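Local coordinates for protein dTDP-4-dehydrorhamnose 3,5-epimerase (Bacillus anthracis str. Ames, PDB 3RYK) that catalyses the epimerization of dTDP-4-dehydro-6-deoxyglucose at sugar carbons 3 and 5, a step in making dTDP-L-rhamnose, at residues Q94-Q99 against Y156-Y161; G144-V149 against W181-P186. All blocks are in the same frame, centred on the assembly; numbering follows the deposited sequence.

Contact 1. Residues Q94-Q99 against Y156-Y161; sequences QTKLIQ and YKVDEY
Asp159 CG sits between its own backbone N and carbonyl carbon (chi1 66°), a position from which the carboxylate reaches Thr95, whose OG1 lies beside its own N (chi1 -58°) and therefore on the same side as the N-H. The carboxylate grips both groups: Thr95 N donates to Asp159 OD2 at 2.7 Å and Thr95 OG1 to Asp159 OD1 at 2.9 Å, each reaching its oxygen from above the carboxylate plane. Asp159 N returns a bond to Thr95 O, 3.2 Å long, closing the end of the strand pair. Next to it the extended side chain of Gln94 passes Val158, and NE2 gives a nearly straight bond (169°) to Glu160 O at 3.0 Å, with the acceptor lying in the amide plane. The regular antiparallel part follows. Leu97 and Lys157 form a hydrogen-bonded pair, Leu97 N to Lys157 O and back from Lys157 N to Leu97 O. The flanking non-hydrogen-bonded pairs put Lys96, Ile98, Tyr156 and Val158 on one face. There Ile98 CG1 presses against Tyr156 CB at 3.3 Å, while the straight chain of Lys96 runs alongside the tyrosine, Lys96 CD 4.0 Å from Tyr156 CE1. On the other face Lys157 heads for the dimer interface, where NZ forms salt bridges with Asp71 of its own chain and Asp71 of the second subunit. Within the jelly-roll sheet, strand 96-100 is flanked by strand 134-137 and strand 152-158, and strand 70-76 pairs with the far edge of the latter.

Contact 2. Residues G144-V149 against W181-P186; sequences GFCTLV and WPVTSP
Cys146 leans from strand 141-147 onto the 181-183 part of the loop between strand 167-169 and helix 190-193, and its two side-chain atoms divide the work. CB meets the six-membered part of the Trp181 indole, 3.7 Å from CE3 and slightly farther from CZ3. Beyond it, SG stands anti to the backbone N (chi1 -176°), which carries the sulfur past the indole to the next two residues of the loop. It touches Val183 CG1 at 3.6 Å and Pro182 CG at 3.8 Å, so one small side chain meets three consecutive residues. The same Pro182 CG has a second neighbour: Leu148 CD2 lies 3.7 Å away, the leucine side chain crossing the proline at about a right angle just past the end of the strand. At the other end, the backbone of Gly144 comes near the plane of the indole at its edge, its C 4.5 Å from Trp181 CH2. The indole also packs on Ile82 and Val108 of the two strands flanking 141-147, and its ring meets that of Trp172 with the planes at about 55°. No hydrogen bond joins the two segments. Instead, the indole nitrogen is satisfied by Trp172 O, and Cys146 uses its backbone for pairing with Tyr106. Adhesion of loop to sheet here therefore rests on apolar side-chain packing, with the thiol acting as a nonpolar surface toward the proline and valine.

Overall arrangement
The two contacts lie on opposite sides of the chain's centre, their centres 21 Å apart, and do not touch, although their nearest atoms come within about 5 Å. Their segments alternate along the chain: 94-99, 144-149, 156-161, 181-186. Contact 1 joins neighbouring strands of the larger antiparallel sheet, whereas contact 2 lays a loop on strand 141-147 of the five-stranded sheet. That strand is followed directly by strand 152-158 of contact 1, so the chain steps from one sheet to the other between them. The bound pyrophosphate, held by Asp167, Ser189, Lys191 and Asp192, lies about 6 Å from the Tyr156 side chain and about 9 Å from that of Phe145, so both contacts are near that site without forming it.

Contact 1. Residues Q94-Q99 against Y156-Y161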
ATOM      1  N   GLN A  94      18.281  -0.160   4.806  1.00 27.40           N
ATOM      2  CA  GLN A  94      17.034  -0.290   4.045  1.00 26.67           C
ATOM      3  C   GLN A  94      16.806   0.722   2.930  1.00 26.66           C
ATOM      4  O   GLN A  94      17.013   1.925   3.112  1.00 27.67           O
ATOM      5  CB  GLN A  94      15.854  -0.089   4.995  1.00 26.09           C
ATOM      6  CG  GLN A  94      15.604  -1.151   6.060  1.00 27.29           C
ATOM      7  CD  GLN A  94      14.588  -0.680   7.085  1.00 27.18           C
ATOM      8  OE1 GLN A  94      14.686   0.438   7.590  1.00 29.33           O
ATOM      9  NE2 GLN A  94      13.645  -1.542   7.435  1.00 27.92           N
ATOM     10  N   THR A  95      16.388   0.216   1.772  1.00 26.12           N
ATOM     11  CA  THR A  95      16.039   1.053   0.642  1.00 25.90           C
ATOM     12  C   THR A  95      14.568   1.238   0.975  1.00 25.37           C
ATOM     13  O   THR A  95      13.911   0.271   1.385  1.00 26.26           O
ATOM     14  CB  THR A  95      16.091   0.310  -0.693  1.00 26.21           C
ATOM     15  OG1 THR A  95      17.397  -0.224  -0.897  1.00 27.72           O
ATOM     16  CG2 THR A  95      15.720   1.239  -1.841  1.00 25.92           C
ATOM     17  N   LYS A  96      14.051   2.453   0.847  1.00 24.28           N
ATOM     18  CA  LYS A  96      12.642   2.712   1.138  1.00 23.25           C
ATOM     19  C   LYS A  96      11.969   3.307  -0.091  1.00 22.13           C
ATOM     20  O   LYS A  96      12.653   3.867  -0.937  1.00 22.87           O
ATOM     21  CB  LYS A  96      12.496   3.663   2.311  1.00 23.71           C
ATOM     22  CG  LYS A  96      13.125   3.159   3.594  1.00 25.05           C
ATOM     23  CD  LYS A  96      12.904   4.122   4.727  1.00 25.01           C
ATOM     24  CE  LYS A  96      13.568   3.636   5.999  1.00 27.02           C
ATOM     25  NZ  LYS A  96      13.318   4.594   7.105  1.00 29.34           N
ATOM     26  N   LEU A  97      10.644   3.180  -0.165  1.00 20.92           N
ATOM     27  CA  LEU A  97       9.828   3.714  -1.285  1.00 20.21           C
ATOM     28  C   LEU A  97       8.569   4.176  -0.572  1.00 20.02           C
ATOM     29  O   LEU A  97       7.750   3.369  -0.151  1.00 21.18           O
ATOM     30  CB  LEU A  97       9.581   2.644  -2.336  1.00 20.13           C
ATOM     31  CG  LEU A  97       8.853   3.011  -3.634  1.00 20.27           C
ATOM     32  CD1 LEU A  97       9.620   4.060  -4.417  1.00 21.34           C
ATOM     33  CD2 LEU A  97       8.753   1.729  -4.428  1.00 21.01           C
ATOM     34  N   ILE A  98       8.430   5.489  -0.452  1.00 20.03           N
ATOM     35  CA  ILE A  98       7.339   6.097   0.275  1.00 21.46           C
ATOM     36  C   ILE A  98       6.287   6.832  -0.531  1.00 21.56           C
ATOM     37  O   ILE A  98       6.598   7.490  -1.515  1.00 22.64           O
ATOM     38  CB  ILE A  98       7.915   7.160   1.249  1.00 22.26           C
ATOM     39  CG1 ILE A  98       8.966   6.583   2.228  1.00 24.81           C
ATOM     40  CG2 ILE A  98       6.795   7.837   2.048  1.00 23.79           C
ATOM     41  CD1 ILE A  98      10.406   6.681   1.798  1.00 29.41           C
ATOM     42  N   GLN A  99       5.045   6.712  -0.074  1.00 21.82           N
ATOM     43  CA  GLN A  99       3.903   7.385  -0.676  1.00 22.52           C
ATOM     44  C   GLN A  99       2.907   7.749   0.424  1.00 22.62           C
ATOM     45  O   GLN A  99       2.923   7.182   1.536  1.00 23.79           O
ATOM     46  CB  GLN A  99       3.192   6.552  -1.736  1.00 23.86           C
ATOM     47  CG  GLN A  99       2.546   5.289  -1.242  1.00 24.17           C
ATOM     48  CD  GLN A  99       1.734   4.587  -2.310  1.00 27.85           C
ATOM     49  OE1 GLN A  99       1.285   5.207  -3.273  1.00 29.78           O
ATOM     50  NE2 GLN A  99       1.503   3.300  -2.121  1.00 30.39           N
ATOM     51  N   TYR A 156       5.077   2.920   3.218  1.00 24.12           N
ATOM     52  CA  TYR A 156       6.389   2.788   2.615  1.00 24.25           C
ATOM     53  C   TYR A 156       6.912   1.376   2.699  1.00 24.52           C
ATOM     54  O   TYR A 156       6.723   0.697   3.702  1.00 25.28           O
ATOM     55  CB  TYR A 156       7.394   3.808   3.128  1.00 24.04           C
ATOM     56  CG  TYR A 156       7.801   3.698   4.570  1.00 25.46           C
ATOM     57  CD1 TYR A 156       9.001   3.082   4.918  1.00 24.49           C
ATOM     58  CD2 TYR A 156       7.013   4.243   5.572  1.00 24.38           C
ATOM     59  CE1 TYR A 156       9.393   2.993   6.248  1.00 25.92           C
ATOM     60  CE2 TYR A 156       7.390   4.163   6.882  1.00 25.68           C
ATOM     61  CZ  TYR A 156       8.584   3.542   7.209  1.00 25.79           C
ATOM     62  OH  TYR A 156       8.947   3.464   8.528  1.00 28.37           O
ATOM     63  N   LYS A 157       7.544   0.955   1.607  1.00 24.21           N
ATOM     64  CA  LYS A 157       8.109  -0.366   1.489  1.00 23.28           C
ATOM     65  C   LYS A 157       9.581  -0.308   1.861  1.00 23.69           C
ATOM     66  O   LYS A 157      10.211   0.736   1.745  1.00 23.31           O
ATOM     67  CB  LYS A 157       8.010  -0.853   0.051  1.00 23.92           C
ATOM     68  CG  LYS A 157       6.629  -0.913  -0.540  1.00 24.37           C
ATOM     69  CD  LYS A 157       6.719  -1.280  -2.020  1.00 25.18           C
ATOM     70  CE  LYS A 157       5.343  -1.498  -2.613  1.00 25.32           C
ATOM     71  NZ  LYS A 157       4.457  -2.399  -1.824  1.00 28.36           N
ATOM     72  N   VAL A 158      10.116  -1.433   2.321  1.00 23.85           N
ATOM     73  CA  VAL A 158      11.529  -1.530   2.686  1.00 23.46           C
ATOM     74  C   VAL A 158      12.046  -2.860   2.136  1.00 23.42           C
ATOM     75  O   VAL A 158      11.324  -3.850   2.150  1.00 23.79           O
ATOM     76  CB  VAL A 158      11.774  -1.423   4.222  1.00 23.16           C
ATOM     77  CG1 VAL A 158      11.203  -0.111   4.763  1.00 24.63           C
ATOM     78  CG2 VAL A 158      11.196  -2.618   4.960  1.00 24.20           C
ATOM     79  N   ASP A 159      13.295  -2.890   1.661  1.00 24.24           N
ATOM     80  CA  ASP A 159      13.878  -4.127   1.091  1.00 25.78           C
ATOM     81  C   ASP A 159      14.676  -4.968   2.085  1.00 26.26           C
ATOM     82  O   ASP A 159      15.322  -5.950   1.685  1.00 27.10           O
ATOM     83  CB  ASP A 159      14.741  -3.860  -0.148  1.00 26.18           C
ATOM     84  CG  ASP A 159      15.994  -3.062   0.156  1.00 27.24           C
ATOM     85  OD1 ASP A 159      16.933  -3.114  -0.672  1.00 31.02           O
ATOM     86  OD2 ASP A 159      16.065  -2.403   1.212  1.00 30.68           O
ATOM     87  N   GLU A 160      14.645  -4.565   3.356  1.00 27.70           N
ATOM     88  CA  GLU A 160      15.316  -5.268   4.444  1.00 28.57           C
ATOM     89  C   GLU A 160      14.402  -5.177   5.661  1.00 29.08           C
ATOM     90  O   GLU A 160      13.854  -4.116   5.961  1.00 29.15           O
ATOM     91  CB  GLU A 160      16.703  -4.684   4.725  1.00 28.79           C
ATOM     92  CG  GLU A 160      17.512  -5.316   5.893  1.00 30.68           C
ATOM     93  CD  GLU A 160      17.804  -6.817   5.747  1.00 32.83           C
ATOM     94  OE1 GLU A 160      18.983  -7.186   5.935  1.00 34.22           O
ATOM     95  OE2 GLU A 160      16.906  -7.621   5.401  1.00 34.87           O
ATOM     96  N   TYR A 161      14.206  -6.294   6.352  1.00 29.95           N
ATOM     97  CA  TYR A 161      13.343  -6.295   7.520  1.00 30.85           C
ATOM     98  C   TYR A 161      13.800  -5.365   8.625  1.00 31.80           C
ATOM     99  O   TYR A 161      14.988  -5.031   8.732  1.00 31.68           O
ATOM    100  CB  TYR A 161      13.172  -7.708   8.090  1.00 30.99           C
ATOM    101  CG  TYR A 161      12.456  -8.618   7.146  1.00 30.62           C
ATOM    102  CD1 TYR A 161      11.078  -8.521   6.995  1.00 30.20           C
ATOM    103  CD2 TYR A 161      13.136  -9.580   6.422  1.00 30.60           C
ATOM    104  CE1 TYR A 161      10.404  -9.336   6.135  1.00 30.17           C
ATOM    105  CE2 TYR A 161      12.465 -10.419   5.563  1.00 30.47           C
ATOM    106  CZ  TYR A 161      11.090 -10.284   5.420  1.00 30.51           C
ATOM    107  OH  TYR A 161      10.391 -11.100   4.568  1.00 32.07           O
TER

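Contact 2. Residues G144-V149 against W181-P186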
ATOM      1  N   GLY A 144      12.782  11.177   6.965  1.00 21.77           N
ATOM      2  CA  GLY A 144      11.762  11.614   7.903  1.00 20.94           C
ATOM      3  C   GLY A 144      10.750  12.491   7.213  1.00 20.21           C
ATOM      4  O   GLY A 144      10.949  12.870   6.048  1.00 19.37           O
ATOM      5  N   PHE A 145       9.666  12.806   7.913  1.00 19.74           N
ATOM      6  CA  PHE A 145       8.632  13.660   7.341  1.00 19.16           C
ATOM      7  C   PHE A 145       7.795  14.415   8.374  1.00 19.24           C
ATOM      8  O   PHE A 145       7.760  14.056   9.569  1.00 19.09           O
ATOM      9  CB  PHE A 145       7.712  12.846   6.427  1.00 19.50           C
ATOM     10  CG  PHE A 145       6.941  11.753   7.133  1.00 18.12           C
ATOM     11  CD1 PHE A 145       5.731  12.039   7.768  1.00 19.76           C
ATOM     12  CD2 PHE A 145       7.386  10.451   7.117  1.00 20.23           C
ATOM     13  CE1 PHE A 145       4.999  11.040   8.400  1.00 22.73           C
ATOM     14  CE2 PHE A 145       6.650   9.437   7.740  1.00 19.09           C
ATOM     15  CZ  PHE A 145       5.459   9.738   8.383  1.00 21.35           C
ATOM     16  N   CYS A 146       7.127  15.461   7.899  1.00 18.67           N
ATOM     17  CA  CYS A 146       6.243  16.302   8.716  1.00 18.97           C
ATOM     18  C   CYS A 146       4.875  16.274   8.062  1.00 17.50           C
ATOM     19  O   CYS A 146       4.740  16.617   6.882  1.00 17.48           O
ATOM     20  CB  CYS A 146       6.757  17.745   8.803  1.00 18.91           C
ATOM     21  SG  CYS A 146       5.799  18.845   9.881  1.00 22.06           S
ATOM     22  N   THR A 147       3.858  15.874   8.816  1.00 17.54           N
ATOM     23  CA  THR A 147       2.497  15.814   8.282  1.00 17.33           C
ATOM     24  C   THR A 147       1.989  17.245   8.175  1.00 16.85           C
ATOM     25  O   THR A 147       2.179  18.051   9.076  1.00 17.57           O
ATOM     26  CB  THR A 147       1.600  14.909   9.126  1.00 17.77           C
ATOM     27  OG1 THR A 147       1.495  15.430  10.461  1.00 17.85           O
ATOM     28  CG2 THR A 147       2.197  13.484   9.185  1.00 18.08           C
ATOM     29  N   LEU A 148       1.317  17.574   7.076  1.00 16.28           N
ATOM     30  CA  LEU A 148       0.842  18.935   6.875  1.00 15.79           C
ATOM     31  C   LEU A 148      -0.622  19.195   7.230  1.00 15.46           C
ATOM     32  O   LEU A 148      -1.041  20.352   7.336  1.00 16.74           O
ATOM     33  CB  LEU A 148       1.063  19.292   5.390  1.00 15.12           C
ATOM     34  CG  LEU A 148       2.488  19.123   4.841  1.00 17.04           C
ATOM     35  CD1 LEU A 148       2.476  19.629   3.348  1.00 16.99           C
ATOM     36  CD2 LEU A 148       3.572  19.841   5.644  1.00 20.22           C
ATOM     37  N   VAL A 149      -1.396  18.135   7.406  1.00 15.78           N
ATOM     38  CA  VAL A 149      -2.813  18.241   7.736  1.00 16.81           C
ATOM     39  C   VAL A 149      -3.170  17.072   8.623  1.00 17.68           C
ATOM     40  O   VAL A 149      -2.461  16.070   8.607  1.00 17.35           O
ATOM     41  CB  VAL A 149      -3.687  18.157   6.459  1.00 17.26           C
ATOM     42  CG1 VAL A 149      -3.458  19.377   5.604  1.00 19.60           C
ATOM     43  CG2 VAL A 149      -3.401  16.857   5.693  1.00 19.83           C
ATOM     44  N   TRP A 181      11.603  22.979   8.518  1.00 19.17           N
ATOM     45  CA  TRP A 181      10.355  22.289   8.796  1.00 18.23           C
ATOM     46  C   TRP A 181       9.198  23.265   8.868  1.00 18.65           C
ATOM     47  O   TRP A 181       9.344  24.361   9.417  1.00 20.63           O
ATOM     48  CB  TRP A 181      10.419  21.509  10.114  1.00 18.82           C
ATOM     49  CG  TRP A 181      11.436  20.462  10.143  1.00 21.20           C
ATOM     50  CD1 TRP A 181      12.648  20.512  10.765  1.00 24.28           C
ATOM     51  CD2 TRP A 181      11.371  19.200   9.486  1.00 22.11           C
ATOM     52  NE1 TRP A 181      13.326  19.342  10.566  1.00 25.06           N
ATOM     53  CE2 TRP A 181      12.570  18.518   9.777  1.00 24.26           C
ATOM     54  CE3 TRP A 181      10.409  18.566   8.691  1.00 23.04           C
ATOM     55  CZ2 TRP A 181      12.840  17.238   9.293  1.00 25.41           C
ATOM     56  CZ3 TRP A 181      10.685  17.289   8.209  1.00 22.70           C
ATOM     57  CH2 TRP A 181      11.895  16.643   8.512  1.00 25.31           C
ATOM     58  N   PRO A 182       8.029  22.873   8.325  1.00 19.26           N
ATOM     59  CA  PRO A 182       6.840  23.732   8.330  1.00 19.15           C
ATOM     60  C   PRO A 182       6.087  23.728   9.669  1.00 19.09           C
ATOM     61  O   PRO A 182       4.860  23.875   9.704  1.00 19.95           O
ATOM     62  CB  PRO A 182       5.991  23.098   7.238  1.00 19.86           C
ATOM     63  CG  PRO A 182       6.324  21.669   7.329  1.00 19.36           C
ATOM     64  CD  PRO A 182       7.785  21.637   7.560  1.00 19.60           C
ATOM     65  N   VAL A 183       6.813  23.584  10.773  1.00 20.59           N
ATOM     66  CA  VAL A 183       6.204  23.553  12.086  1.00 20.52           C
ATOM     67  C   VAL A 183       7.243  24.064  13.069  1.00 19.90           C
ATOM     68  O   VAL A 183       8.436  23.928  12.833  1.00 19.57           O
ATOM     69  CB  VAL A 183       5.763  22.107  12.464  1.00 21.12           C
ATOM     70  CG1 VAL A 183       6.943  21.152  12.394  1.00 20.58           C
ATOM     71  CG2 VAL A 183       5.092  22.070  13.828  1.00 23.62           C
ATOM     72  N   THR A 184       6.769  24.709  14.133  1.00 20.85           N
ATOM     73  CA  THR A 184       7.630  25.269  15.175  1.00 21.39           C
ATOM     74  C   THR A 184       7.804  24.331  16.365  1.00 22.04           C
ATOM     75  O   THR A 184       8.925  24.167  16.880  1.00 22.11           O
ATOM     76  CB  THR A 184       7.070  26.641  15.652  1.00 21.58           C
ATOM     77  OG1 THR A 184       7.219  27.601  14.595  1.00 24.03           O
ATOM     78  CG2 THR A 184       7.791  27.174  16.901  1.00 21.78           C
ATOM     79  N   SER A 185       6.701  23.727  16.790  1.00 22.45           N
ATOM     80  CA  SER A 185       6.698  22.806  17.931  1.00 23.96           C
ATOM     81  C   SER A 185       6.172  21.457  17.455  1.00 22.55           C
ATOM     82  O   SER A 185       5.053  21.081  17.792  1.00 22.63           O
ATOM     83  CB  SER A 185       5.791  23.374  19.025  1.00 24.68           C
ATOM     84  OG  SER A 185       6.204  24.681  19.406  1.00 28.19           O
ATOM     85  N   PRO A 186       6.995  20.696  16.708  1.00 23.32           N
ATOM     86  CA  PRO A 186       6.516  19.412  16.198  1.00 23.55           C
ATOM     87  C   PRO A 186       6.059  18.397  17.217  1.00 23.76           C
ATOM     88  O   PRO A 186       6.583  18.365  18.346  1.00 24.65           O
ATOM     89  CB  PRO A 186       7.731  18.840  15.458  1.00 23.91           C
ATOM     90  CG  PRO A 186       8.888  19.601  15.930  1.00 24.51           C
ATOM     91  CD  PRO A 186       8.407  20.938  16.367  1.00 22.72           C
TER